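Local coordinates for uncharacterized protein (Pyrococcus horikoshii, PDB 1ZJJ) that binds magnesium through a cluster of aspartates and probably acts as a phosphatase of the haloacid dehalogenase (HAD) superfamily, at residues A72-M77 with Q99-G104; G84-I89 with H121-L126; K45-Y50 with I66-L71; T147-N152 with I183-P188. One frame throughout, in Å; residues are numbered along the deposited sequence.

Contact 1 of 4, residues A72-M77 with Q99-G104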
loop_
_atom_site.group_PDB
_atom_site.type_symbol
_atom_site.label_atom_id
_atom_site.label_comp_id
_atom_site.label_asym_id
_atom_site.label_seq_id
_atom_site.Cartn_x
_atom_site.Cartn_y
_atom_site.Cartn_z
ATOM N N ALA B 72 -11.145 -14.589 -14.131
ATOM C CA ALA B 72 -12.247 -13.635 -14.043
ATOM C C ALA B 72 -11.817 -12.261 -14.565
ATOM O O ALA B 72 -12.609 -11.546 -15.187
ATOM C CB ALA B 72 -12.726 -13.522 -12.589
ATOM N N THR B 73 -10.564 -11.892 -14.304
ATOM C CA THR B 73 -10.042 -10.606 -14.755
ATOM C C THR B 73 -9.985 -10.571 -16.284
ATOM O O THR B 73 -10.414 -9.598 -16.899
ATOM C CB THR B 73 -8.635 -10.335 -14.161
ATOM O OG1 THR B 73 -8.727 -10.262 -12.731
ATOM C CG2 THR B 73 -8.072 -9.025 -14.680
ATOM N N ARG B 74 -9.458 -11.630 -16.893
ATOM C CA ARG B 74 -9.390 -11.702 -18.351
ATOM C C ARG B 74 -10.795 -11.603 -18.938
ATOM O O ARG B 74 -11.030 -10.840 -19.873
ATOM C CB ARG B 74 -8.735 -13.015 -18.809
ATOM C CG ARG B 74 -8.993 -13.357 -20.286
ATOM C CD ARG B 74 -8.025 -14.420 -20.840
ATOM N NE ARG B 74 -8.204 -15.766 -20.289
ATOM C CZ ARG B 74 -9.224 -16.577 -20.570
ATOM N NH1 ARG B 74 -10.186 -16.195 -21.403
ATOM N NH2 ARG B 74 -9.279 -17.787 -20.031
ATOM N N LEU B 75 -11.728 -12.376 -18.384
ATOM C CA LEU B 75 -13.109 -12.370 -18.865
ATOM C C LEU B 75 -13.762 -10.993 -18.714
ATOM O O LEU B 75 -14.526 -10.557 -19.582
ATOM C CB LEU B 75 -13.937 -13.432 -18.128
ATOM C CG LEU B 75 -13.482 -14.887 -18.328
ATOM C CD1 LEU B 75 -14.344 -15.821 -17.501
ATOM C CD2 LEU B 75 -13.568 -15.258 -19.803
ATOM N N TYR B 76 -13.463 -10.311 -17.616
ATOM C CA TYR B 76 -14.014 -8.979 -17.393
ATOM C C TYR B 76 -13.478 -8.012 -18.457
ATOM O O TYR B 76 -14.239 -7.271 -19.082
ATOM C CB TYR B 76 -13.626 -8.461 -16.004
ATOM C CG TYR B 76 -14.023 -7.022 -15.796
ATOM C CD1 TYR B 76 -15.346 -6.676 -15.513
ATOM C CD2 TYR B 76 -13.095 -5.995 -15.970
ATOM C CE1 TYR B 76 -15.733 -5.340 -15.419
ATOM C CE2 TYR B 76 -13.470 -4.661 -15.879
ATOM C CZ TYR B 76 -14.789 -4.341 -15.606
ATOM O OH TYR B 76 -15.156 -3.018 -15.538
ATOM N N MET B 77 -12.159 -8.023 -18.647
ATOM C CA MET B 77 -11.511 -7.152 -19.622
ATOM C C MET B 77 -12.056 -7.388 -21.029
ATOM O O MET B 77 -12.380 -6.445 -21.744
ATOM C CB MET B 77 -9.994 -7.379 -19.595
ATOM C CG MET B 77 -9.363 -6.990 -18.265
ATOM S SD MET B 77 -7.635 -7.467 -18.099
ATOM C CE MET B 77 -6.855 -6.124 -18.996
ATOM N N GLN B 99 -1.762 -12.842 -21.329
ATOM C CA GLN B 99 -1.184 -13.199 -22.619
ATOM C C GLN B 99 -2.290 -13.779 -23.497
ATOM O O GLN B 99 -2.345 -13.512 -24.698
ATOM C CB GLN B 99 -0.059 -14.225 -22.442
ATOM C CG GLN B 99 1.117 -13.696 -21.638
ATOM C CD GLN B 99 2.238 -14.707 -21.474
ATOM O OE1 GLN B 99 1.997 -15.881 -21.199
ATOM N NE2 GLN B 99 3.474 -14.246 -21.622
ATOM N N ALA B 100 -3.179 -14.558 -22.882
ATOM C CA ALA B 100 -4.291 -15.174 -23.592
ATOM C C ALA B 100 -5.215 -14.140 -24.239
ATOM O O ALA B 100 -5.853 -14.425 -25.253
ATOM C CB ALA B 100 -5.082 -16.057 -22.643
ATOM N N LEU B 101 -5.305 -12.952 -23.646
ATOM C CA LEU B 101 -6.145 -11.901 -24.211
ATOM C C LEU B 101 -5.591 -11.521 -25.579
ATOM O O LEU B 101 -6.333 -11.140 -26.489
ATOM C CB LEU B 101 -6.153 -10.666 -23.304
ATOM C CG LEU B 101 -7.229 -10.582 -22.222
ATOM C CD1 LEU B 101 -6.990 -9.356 -21.346
ATOM C CD2 LEU B 101 -8.597 -10.513 -22.875
ATOM N N GLY B 102 -4.274 -11.630 -25.715
ATOM C CA GLY B 102 -3.634 -11.303 -26.973
ATOM C C GLY B 102 -3.566 -9.813 -27.241
ATOM O O GLY B 102 -3.295 -9.399 -28.362
ATOM N N TRP B 103 -3.796 -9.002 -26.214
ATOM C CA TRP B 103 -3.762 -7.552 -26.370
ATOM C C TRP B 103 -2.345 -6.994 -26.405
ATOM O O TRP B 103 -2.123 -5.858 -26.833
ATOM C CB TRP B 103 -4.548 -6.884 -25.234
ATOM C CG TRP B 103 -6.037 -7.117 -25.299
ATOM C CD1 TRP B 103 -6.714 -7.893 -26.199
ATOM C CD2 TRP B 103 -7.029 -6.575 -24.414
ATOM N NE1 TRP B 103 -8.063 -7.869 -25.928
ATOM C CE2 TRP B 103 -8.284 -7.070 -24.837
ATOM C CE3 TRP B 103 -6.976 -5.722 -23.300
ATOM C CZ2 TRP B 103 -9.477 -6.735 -24.188
ATOM C CZ3 TRP B 103 -8.163 -5.391 -22.655
ATOM C CH2 TRP B 103 -9.397 -5.899 -23.103
ATOM N N GLY B 104 -1.385 -7.798 -25.961
ATOM C CA GLY B 104 -0.008 -7.350 -25.937
ATOM C C GLY B 104 0.389 -6.856 -24.560
ATOM O O GLY B 104 -0.273 -5.986 -23.979
#
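Arg74 and Leu101 run alongside each other head to tail, so that the contact is made between chain middles and not between tips. Arg74 has CG anti to its backbone N (chi1 163°), and Arg74 CG rests 3.8 Å from Leu101 CG. One carbon further out, Arg74 CD comes within 3.8 Å of Ala100 CB, and chi3 (69°) bends the chain so that NE, still beside Ala100 CB, can reach Glu97, one turn back on the partner helix, in a salt bridge. Met77 meets Leu101 differently and lies nearly perpendicular to it, with Met77 SD 3.8 Å from Leu101 CD1. The pairing joins helix 69-80 to the C-terminal end of helix 92-101, two helices linked through strand 86-89, and both Met77 and Leu101 also touch Ile86 on that strand. Beyond the helix end, Gly102 takes a positive phi of 74° and the chain brings Trp103 back against Met77. Leu101 CD1 sits 4.1 Å above one face of the Trp103 ring, offset toward its rim, whereas the ring edge faces the backbone: Trp103 CH2 approaches Met77 O to 3.3 Å, close to the ring plane. Trp103 CH2 also packs against Met77 CB at 3.9 Å.

Contact 2 of 4, residues G84-I89 with H121-L126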
loop_
_atom_site.group_PDB
_atom_site.type_symbol
_atom_site.label_atom_id
_atom_site.label_comp_id
_atom_site.label_asym_id
_atom_site.label_seq_id
_atom_site.Cartn_x
_atom_site.Cartn_y
_atom_site.Cartn_z
ATOM N N GLY B 84 -6.111 -3.069 -25.497
ATOM C CA GLY B 84 -4.995 -2.149 -25.416
ATOM C C GLY B 84 -3.861 -2.857 -24.700
ATOM O O GLY B 84 -4.075 -3.908 -24.083
ATOM N N LYS B 85 -2.653 -2.302 -24.771
ATOM C CA LYS B 85 -1.517 -2.940 -24.114
ATOM C C LYS B 85 -1.659 -2.970 -22.598
ATOM O O LYS B 85 -2.168 -2.040 -21.985
ATOM C CB LYS B 85 -0.218 -2.265 -24.532
ATOM C CG LYS B 85 0.103 -2.523 -25.978
ATOM C CD LYS B 85 1.054 -1.475 -26.481
ATOM C CE LYS B 85 2.378 -2.073 -26.904
ATOM N NZ LYS B 85 3.264 -1.030 -27.475
ATOM N N ILE B 86 -1.198 -4.070 -22.020
ATOM C CA ILE B 86 -1.284 -4.327 -20.587
ATOM C C ILE B 86 0.062 -4.367 -19.871
ATOM O O ILE B 86 1.050 -4.919 -20.388
ATOM C CB ILE B 86 -1.972 -5.708 -20.333
ATOM C CG1 ILE B 86 -3.276 -5.786 -21.131
ATOM C CG2 ILE B 86 -2.223 -5.915 -18.816
ATOM C CD1 ILE B 86 -3.859 -7.198 -21.263
ATOM N N PHE B 87 0.089 -3.795 -18.673
ATOM C CA PHE B 87 1.276 -3.855 -17.836
ATOM C C PHE B 87 0.802 -4.702 -16.658
ATOM O O PHE B 87 -0.216 -4.396 -16.042
ATOM C CB PHE B 87 1.698 -2.479 -17.337
ATOM C CG PHE B 87 2.908 -2.518 -16.452
ATOM C CD1 PHE B 87 4.151 -2.878 -16.967
ATOM C CD2 PHE B 87 2.803 -2.237 -15.093
ATOM C CE1 PHE B 87 5.277 -2.959 -16.142
ATOM C CE2 PHE B 87 3.917 -2.314 -14.255
ATOM C CZ PHE B 87 5.159 -2.677 -14.782
ATOM N N VAL B 88 1.528 -5.766 -16.349
ATOM C CA VAL B 88 1.116 -6.647 -15.270
ATOM C C VAL B 88 2.030 -6.719 -14.060
ATOM O O VAL B 88 3.254 -6.758 -14.181
ATOM C CB VAL B 88 0.948 -8.090 -15.783
ATOM C CG1 VAL B 88 0.529 -9.008 -14.639
ATOM C CG2 VAL B 88 -0.064 -8.124 -16.913
ATOM N N ILE B 89 1.406 -6.741 -12.888
ATOM C CA ILE B 89 2.109 -6.901 -11.624
ATOM C C ILE B 89 1.456 -8.152 -11.060
ATOM O O ILE B 89 0.274 -8.136 -10.704
ATOM C CB ILE B 89 1.891 -5.716 -10.662
ATOM C CG1 ILE B 89 2.779 -4.537 -11.089
ATOM C CG2 ILE B 89 2.206 -6.149 -9.220
ATOM C CD1 ILE B 89 2.533 -3.250 -10.310
ATOM N N HIS B 121 -3.918 -0.544 -19.955
ATOM C CA HIS B 121 -4.490 -1.235 -18.802
ATOM C C HIS B 121 -3.405 -1.727 -17.847
ATOM O O HIS B 121 -2.409 -2.314 -18.275
ATOM C CB HIS B 121 -5.312 -2.448 -19.264
ATOM C CG HIS B 121 -6.330 -2.136 -20.316
ATOM N ND1 HIS B 121 -7.440 -1.354 -20.075
ATOM C CD2 HIS B 121 -6.407 -2.501 -21.621
ATOM C CE1 HIS B 121 -8.155 -1.251 -21.181
ATOM N NE2 HIS B 121 -7.548 -1.938 -22.134
ATOM N N VAL B 122 -3.600 -1.482 -16.554
ATOM C CA VAL B 122 -2.665 -1.952 -15.540
ATOM C C VAL B 122 -3.415 -2.978 -14.693
ATOM O O VAL B 122 -4.456 -2.672 -14.114
ATOM C CB VAL B 122 -2.171 -0.811 -14.635
ATOM C CG1 VAL B 122 -1.270 -1.378 -13.546
ATOM C CG2 VAL B 122 -1.411 0.218 -15.463
ATOM N N VAL B 123 -2.902 -4.204 -14.653
ATOM C CA VAL B 123 -3.532 -5.285 -13.900
ATOM C C VAL B 123 -2.633 -5.666 -12.723
ATOM O O VAL B 123 -1.460 -6.010 -12.902
ATOM C CB VAL B 123 -3.782 -6.511 -14.807
ATOM C CG1 VAL B 123 -4.400 -7.644 -14.001
ATOM C CG2 VAL B 123 -4.719 -6.131 -15.951
ATOM N N VAL B 124 -3.194 -5.606 -11.519
ATOM C CA VAL B 124 -2.438 -5.884 -10.307
ATOM C C VAL B 124 -2.993 -7.048 -9.508
ATOM O O VAL B 124 -4.148 -7.028 -9.094
ATOM C CB VAL B 124 -2.426 -4.640 -9.389
ATOM C CG1 VAL B 124 -1.492 -4.855 -8.199
ATOM C CG2 VAL B 124 -2.020 -3.410 -10.188
ATOM N N GLY B 125 -2.154 -8.057 -9.300
ATOM C CA GLY B 125 -2.535 -9.212 -8.512
ATOM C C GLY B 125 -1.424 -9.419 -7.500
ATOM O O GLY B 125 -0.544 -8.562 -7.361
ATOM N N LEU B 126 -1.449 -10.539 -6.789
ATOM C CA LEU B 126 -0.406 -10.818 -5.812
ATOM C C LEU B 126 0.929 -11.032 -6.535
ATOM O O LEU B 126 1.041 -11.892 -7.397
ATOM C CB LEU B 126 -0.751 -12.071 -4.999
ATOM C CG LEU B 126 0.372 -12.561 -4.078
ATOM C CD1 LEU B 126 0.620 -11.532 -2.983
ATOM C CD2 LEU B 126 0.000 -13.912 -3.473
#
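Backbone pairing is the tight part of this contact. Strands 86-89 and 121-124 run parallel, their short axes 4.8 Å apart and 16° off alignment, and five N-H...O=C bonds form the ladder between them. The first rung, His121 N to Lys85 O, is the longest at 3.1 Å and the only one clearly bent (150°). From Val123 N to Phe87 O onward the bonds are straight, that one measuring 3.0 Å with 168° at the hydrogen and its donor nearly along the C=O axis; Gly125 N to Ile89 O is the shortest, 2.8 Å. The pair forms one edge of the four-stranded parallel sheet within this chain, which probably belongs to the cap domain of a HAD enzyme, and helices flank both of its faces. On the face of Ile86, Val88, His121 and Val123, Ile86 CG2 and Val123 CG2 lie side by side at 3.8 Å, under Met77 of helix 69-80. On the face of Phe87, Val122, Ile89 and Val124, Ile89 CG2 is 4.0 Å from Val124 CG1, while Phe87 CD2 stays 4.4 Å from Val122 CG1. The loose side is the Lys85 end: its CB points away from the partner strand, and the residue is exposed. At the other end Leu126 packs on Tyr132 of the second subunit. Beside Lys85 the buried His121 ring is hydrogen-bonded at both nitrogens, ND1 with Thr147 OG1 and NE2 with Asp82 O.

Contact 3 of 4, residues K45-Y50 with I66-L71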
loop_
_atom_site.group_PDB
_atom_site.type_symbol
_atom_site.label_atom_id
_atom_site.label_comp_id
_atom_site.label_asym_id
_atom_site.label_seq_id
_atom_site.Cartn_x
_atom_site.Cartn_y
_atom_site.Cartn_z
ATOM N N LYS B 45 -1.816 -18.600 -9.705
ATOM C CA LYS B 45 -1.801 -19.903 -10.375
ATOM C C LYS B 45 -2.933 -20.048 -11.394
ATOM O O LYS B 45 -3.975 -19.414 -11.297
ATOM C CB LYS B 45 -1.946 -20.991 -9.304
ATOM C CG LYS B 45 -0.692 -21.139 -8.436
ATOM C CD LYS B 45 -0.786 -22.336 -7.483
ATOM C CE LYS B 45 0.476 -22.508 -6.627
ATOM N NZ LYS B 45 0.477 -21.523 -5.547
ATOM N N THR B 46 -2.689 -20.888 -12.427
ATOM C CA THR B 46 -3.762 -21.157 -13.382
ATOM C C THR B 46 -4.722 -22.225 -12.870
ATOM O O THR B 46 -4.435 -22.973 -11.941
ATOM C CB THR B 46 -3.176 -21.658 -14.707
ATOM O OG1 THR B 46 -2.402 -22.834 -14.470
ATOM C CG2 THR B 46 -2.305 -20.587 -15.369
ATOM N N PRO B 47 -5.908 -22.244 -13.485
ATOM C CA PRO B 47 -6.875 -23.307 -13.252
ATOM C C PRO B 47 -6.217 -24.685 -13.396
ATOM O O PRO B 47 -6.480 -25.609 -12.641
ATOM C CB PRO B 47 -8.013 -23.124 -14.250
ATOM C CG PRO B 47 -7.975 -21.632 -14.585
ATOM C CD PRO B 47 -6.414 -21.312 -14.484
ATOM N N GLU B 48 -5.375 -24.822 -14.442
ATOM C CA GLU B 48 -4.644 -26.072 -14.617
ATOM C C GLU B 48 -3.789 -26.418 -13.396
ATOM O O GLU B 48 -3.794 -27.536 -12.895
ATOM C CB GLU B 48 -3.761 -25.936 -15.855
ATOM C CG GLU B 48 -4.576 -25.980 -17.145
ATOM C CD GLU B 48 -4.992 -24.574 -17.505
ATOM O OE1 GLU B 48 -4.231 -23.663 -17.217
ATOM O OE2 GLU B 48 -6.093 -24.399 -18.048
ATOM N N MET B 49 -3.027 -25.431 -12.928
ATOM C CA MET B 49 -2.167 -25.614 -11.765
ATOM C C MET B 49 -3.002 -26.006 -10.560
ATOM O O MET B 49 -2.596 -26.845 -9.758
ATOM C CB MET B 49 -1.397 -24.327 -11.450
ATOM C CG MET B 49 -0.183 -24.068 -12.333
ATOM S SD MET B 49 0.598 -22.460 -12.012
ATOM C CE MET B 49 0.264 -21.611 -13.522
ATOM N N TYR B 50 -4.175 -25.397 -10.429
ATOM C CA TYR B 50 -5.040 -25.706 -9.302
ATOM C C TYR B 50 -5.586 -27.123 -9.381
ATOM O O TYR B 50 -5.748 -27.784 -8.352
ATOM C CB TYR B 50 -6.174 -24.677 -9.200
ATOM C CG TYR B 50 -5.804 -23.528 -8.294
ATOM C CD1 TYR B 50 -5.598 -22.243 -8.799
ATOM C CD2 TYR B 50 -5.598 -23.740 -6.925
ATOM C CE1 TYR B 50 -5.194 -21.203 -7.969
ATOM C CE2 TYR B 50 -5.192 -22.709 -6.090
ATOM C CZ TYR B 50 -4.991 -21.443 -6.614
ATOM O OH TYR B 50 -4.580 -20.422 -5.787
ATOM N N ILE B 66 -12.779 -24.574 -12.376
ATOM C CA ILE B 66 -11.931 -23.835 -11.438
ATOM C C ILE B 66 -11.792 -22.389 -11.915
ATOM O O ILE B 66 -11.150 -22.120 -12.931
ATOM C CB ILE B 66 -10.513 -24.444 -11.331
ATOM C CG1 ILE B 66 -10.599 -25.885 -10.822
ATOM C CG2 ILE B 66 -9.643 -23.588 -10.395
ATOM C CD1 ILE B 66 -9.250 -26.592 -10.707
ATOM N N ILE B 67 -12.397 -21.462 -11.180
ATOM C CA ILE B 67 -12.349 -20.048 -11.537
ATOM C C ILE B 67 -11.404 -19.289 -10.617
ATOM O O ILE B 67 -11.605 -19.243 -9.404
ATOM C CB ILE B 67 -13.745 -19.409 -11.435
ATOM C CG1 ILE B 67 -14.737 -20.210 -12.275
ATOM C CG2 ILE B 67 -13.693 -17.954 -11.894
ATOM C CD1 ILE B 67 -16.166 -19.791 -12.066
ATOM N N THR B 68 -10.373 -18.698 -11.209
ATOM C CA THR B 68 -9.391 -17.927 -10.465
ATOM C C THR B 68 -9.669 -16.449 -10.729
ATOM O O THR B 68 -10.313 -16.102 -11.727
ATOM C CB THR B 68 -7.966 -18.238 -10.939
ATOM O OG1 THR B 68 -7.842 -17.881 -12.324
ATOM C CG2 THR B 68 -7.657 -19.725 -10.781
ATOM N N SER B 69 -9.186 -15.577 -9.855
ATOM C CA SER B 69 -9.409 -14.154 -10.069
ATOM C C SER B 69 -8.757 -13.743 -11.389
ATOM O O SER B 69 -9.237 -12.847 -12.067
ATOM C CB SER B 69 -8.849 -13.327 -8.906
ATOM O OG SER B 69 -7.455 -13.492 -8.747
ATOM N N GLY B 70 -7.668 -14.419 -11.748
ATOM C CA GLY B 70 -6.978 -14.110 -12.992
ATOM C C GLY B 70 -7.851 -14.396 -14.198
ATOM O O GLY B 70 -7.883 -13.624 -15.156
ATOM N N LEU B 71 -8.553 -15.522 -14.160
ATOM C CA LEU B 71 -9.397 -15.837 -15.288
ATOM C C LEU B 71 -10.594 -14.906 -15.300
ATOM O O LEU B 71 -11.023 -14.415 -16.336
ATOM C CB LEU B 71 -9.863 -17.286 -15.148
ATOM C CG LEU B 71 -11.045 -17.613 -16.064
ATOM C CD1 LEU B 71 -10.628 -17.733 -17.532
ATOM C CD2 LEU B 71 -11.727 -18.933 -15.704
HETATM O O HOH W 1 -5.630 -18.003 -13.908
#
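Two threonines in this contact each stand at the N-cap of a helix, one in either segment, while the segments themselves meet mainly through carbon atoms, some packed on backbone carbonyl oxygens, with a water bridging them. Thr46 OG1 accepts from Met49 N at 3.1 Å, and the two residues form a capping box at the start of helix 47-56. Thr68 is the N-cap of helix 69-80, its OG1 accepting from Leu71 N at 3.1 Å. Its chi1 of 61° puts that oxygen in the crowded position between backbone N and carbonyl carbon, which leaves the methyl CG2 directed at the other segment. There Thr68 CG2 lies 3.8 Å from Tyr50 CD1, the two side chains crossing obliquely, and 3.7 Å from Lys45 O. The packing belongs to the beta-alpha-beta unit of strand 36-40, helix 47-56 and strand 66-68, the last an outer strand of the six-stranded parallel sheet, probably the Rossmann-like core expected of HAD enzymes. Further along, Ile66 fits against the first turn of helix 47-56: its CG2 touches Tyr50 CB at 3.8 Å, and its CD1 comes within 3.5 Å of Pro47 O. An alanine at Thr68 would probably weaken the start of helix 69-80 and loosen the packing beside Tyr50, since both the capping hydroxyl and the methyl group are removed. Tyr50 also touches Met8, between the magnesium ligands Asp7 and Asp9, and its side chain is about 10 Å from the metal. The water is held 2.7 Å from Thr68 OG1 and donates a weak bond to Lys45 O.

Contact 4 of 4, residues T147-N152 with I183-P188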
loop_
_atom_site.group_PDB
_atom_site.type_symbol
_atom_site.label_atom_id
_atom_site.label_comp_id
_atom_site.label_asym_id
_atom_site.label_seq_id
_atom_site.Cartn_x
_atom_site.Cartn_y
_atom_site.Cartn_z
ATOM N N THR B 147 -6.155 1.953 -17.291
ATOM C CA THR B 147 -7.140 1.377 -16.382
ATOM C C THR B 147 -6.392 0.779 -15.184
ATOM O O THR B 147 -5.308 0.222 -15.337
ATOM C CB THR B 147 -7.950 0.253 -17.067
ATOM O OG1 THR B 147 -8.373 0.686 -18.368
ATOM C CG2 THR B 147 -9.181 -0.089 -16.237
ATOM N N PHE B 148 -6.970 0.914 -13.996
ATOM C CA PHE B 148 -6.377 0.386 -12.773
ATOM C C PHE B 148 -7.276 -0.787 -12.376
ATOM O O PHE B 148 -8.397 -0.587 -11.908
ATOM C CB PHE B 148 -6.375 1.488 -11.700
ATOM C CG PHE B 148 -5.806 1.076 -10.359
ATOM C CD1 PHE B 148 -5.183 -0.156 -10.171
ATOM C CD2 PHE B 148 -5.889 1.953 -9.277
ATOM C CE1 PHE B 148 -4.652 -0.508 -8.915
ATOM C CE2 PHE B 148 -5.364 1.614 -8.023
ATOM C CZ PHE B 148 -4.746 0.387 -7.840
ATOM N N ILE B 149 -6.786 -2.003 -12.606
ATOM C CA ILE B 149 -7.530 -3.232 -12.306
ATOM C C ILE B 149 -6.832 -4.102 -11.258
ATOM O O ILE B 149 -5.652 -4.434 -11.399
ATOM C CB ILE B 149 -7.702 -4.094 -13.579
ATOM C CG1 ILE B 149 -8.381 -3.274 -14.673
ATOM C CG2 ILE B 149 -8.518 -5.350 -13.262
ATOM C CD1 ILE B 149 -8.152 -3.826 -16.072
ATOM N N GLY B 150 -7.568 -4.477 -10.217
ATOM C CA GLY B 150 -7.010 -5.320 -9.174
ATOM C C GLY B 150 -7.676 -6.683 -9.217
ATOM O O GLY B 150 -8.894 -6.761 -9.302
ATOM N N THR B 151 -6.897 -7.762 -9.163
ATOM C CA THR B 151 -7.499 -9.089 -9.224
ATOM C C THR B 151 -8.393 -9.417 -8.034
ATOM O O THR B 151 -9.452 -10.010 -8.204
ATOM C CB THR B 151 -6.434 -10.212 -9.362
ATOM O OG1 THR B 151 -5.558 -10.197 -8.229
ATOM C CG2 THR B 151 -5.627 -10.025 -10.640
ATOM N N ASN B 152 -7.973 -9.030 -6.836
ATOM C CA ASN B 152 -8.752 -9.314 -5.636
ATOM C C ASN B 152 -8.381 -8.359 -4.510
ATOM O O ASN B 152 -7.284 -7.805 -4.490
ATOM C CB ASN B 152 -8.542 -10.765 -5.203
ATOM C CG ASN B 152 -7.091 -11.106 -5.006
ATOM O OD1 ASN B 152 -6.309 -11.095 -5.953
ATOM N ND2 ASN B 152 -6.718 -11.410 -3.771
ATOM N N ILE B 183 -10.554 -0.972 -10.007
ATOM C CA ILE B 183 -11.690 -1.821 -10.328
ATOM C C ILE B 183 -11.233 -3.181 -9.802
ATOM O O ILE B 183 -10.310 -3.780 -10.356
ATOM C CB ILE B 183 -11.914 -1.884 -11.842
ATOM C CG1 ILE B 183 -12.379 -0.517 -12.346
ATOM C CG2 ILE B 183 -12.936 -2.947 -12.183
ATOM C CD1 ILE B 183 -12.502 -0.431 -13.845
ATOM N N ILE B 184 -11.840 -3.647 -8.710
ATOM C CA ILE B 184 -11.458 -4.933 -8.126
ATOM C C ILE B 184 -12.331 -6.048 -8.681
ATOM O O ILE B 184 -13.557 -6.004 -8.590
ATOM C CB ILE B 184 -11.560 -4.917 -6.576
ATOM C CG1 ILE B 184 -10.708 -3.779 -6.000
ATOM C CG2 ILE B 184 -11.076 -6.254 -6.012
ATOM C CD1 ILE B 184 -9.237 -3.890 -6.305
ATOM N N ILE B 185 -11.683 -7.062 -9.235
ATOM C CA ILE B 185 -12.390 -8.170 -9.859
ATOM C C ILE B 185 -12.969 -9.257 -8.949
ATOM O O ILE B 185 -14.156 -9.593 -9.055
ATOM C CB ILE B 185 -11.472 -8.852 -10.909
ATOM C CG1 ILE B 185 -10.964 -7.809 -11.909
ATOM C CG2 ILE B 185 -12.231 -9.959 -11.639
ATOM C CD1 ILE B 185 -12.064 -7.085 -12.652
ATOM N N GLY B 186 -12.138 -9.790 -8.056
ATOM C CA GLY B 186 -12.552 -10.883 -7.196
ATOM C C GLY B 186 -13.554 -10.639 -6.085
ATOM O O GLY B 186 -14.020 -9.519 -5.877
ATOM N N LYS B 187 -13.888 -11.718 -5.381
ATOM C CA LYS B 187 -14.823 -11.674 -4.260
ATOM C C LYS B 187 -14.381 -10.571 -3.306
ATOM O O LYS B 187 -13.187 -10.416 -3.051
ATOM C CB LYS B 187 -14.812 -13.013 -3.520
ATOM C CG LYS B 187 -15.168 -14.211 -4.387
ATOM C CD LYS B 187 -14.910 -15.526 -3.655
ATOM C CE LYS B 187 -13.418 -15.730 -3.414
ATOM N NZ LYS B 187 -13.173 -16.980 -2.657
ATOM N N PRO B 188 -15.337 -9.836 -2.714
ATOM C CA PRO B 188 -16.796 -9.942 -2.849
ATOM C C PRO B 188 -17.364 -9.021 -3.921
ATOM O O PRO B 188 -18.489 -8.529 -3.799
ATOM C CB PRO B 188 -17.274 -9.536 -1.467
ATOM C CG PRO B 188 -16.378 -8.367 -1.193
ATOM C CD PRO B 188 -15.000 -8.891 -1.633
#
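Ile183 and Ile184 form the short last strand of the four-stranded parallel sheet, probably part of a HAD cap domain, paired with strand 147-150; they and Gly150 are among the residues most buried by the pairing. Ile183 is gripped through its backbone: its N-H points almost straight at Phe148 O (2.9 Å, 173°), while Ile183 O accepts from Gly150 N, which stands 34° above the carbonyl plane. Its side chain extends to Thr147, Ile183 CD1 meeting Thr147 CG2 at 4.1 Å. Ile184 lies on the other face, with chi1 and chi2 turned the same way, a bend that brings CD1 over Gly150 CA at 3.9 Å; a CB on Gly150 would clash with this methyl. The second branch, Ile184 CG2, packs 3.7 Å from Asn152 C, and helix 167-178 adds Ile171 to the same side chain. A serine at Ile184 would probably leave Gly150 and Asn152 less well packed, because the CG2 and CD1 methyls are lost and only a hydroxyl stands beyond CB. Past the strand ends the two segments stay together and lead toward Lys187, whose NZ forms salt bridges with Asp215 and the magnesium ligand Asp7. Just before it, Gly186 N donates to Thr151 O at 2.7 Å, in a bond bent to 139° at the hydrogen.

How the contacts relate
Contacts 2, 3 and 4 are buried; contact 1 is a surface contact, though its Met77 CE reaches the sheet, 3.7 Å from Val123 CG2 of contact 2. Contacts 2 and 4 lie in the same parallel sheet, probably that of the cap, and their inner strands are neighbours, with Val122 N 2.7 Å from Thr147 O. The hydrogen-bond ladder is regular in contact 2 and less so in contact 4, where two donors stand well out of the carbonyl plane. Contacts 1 and 3 instead join their segments mainly by side-chain packing, and both use helix 69-80. Contact 3 belongs to the six-stranded, probably Rossmann-like core, and meets contact 4 where Ser69 CB packs 3.4 Å from Thr151 O; these two lie nearer the magnesium.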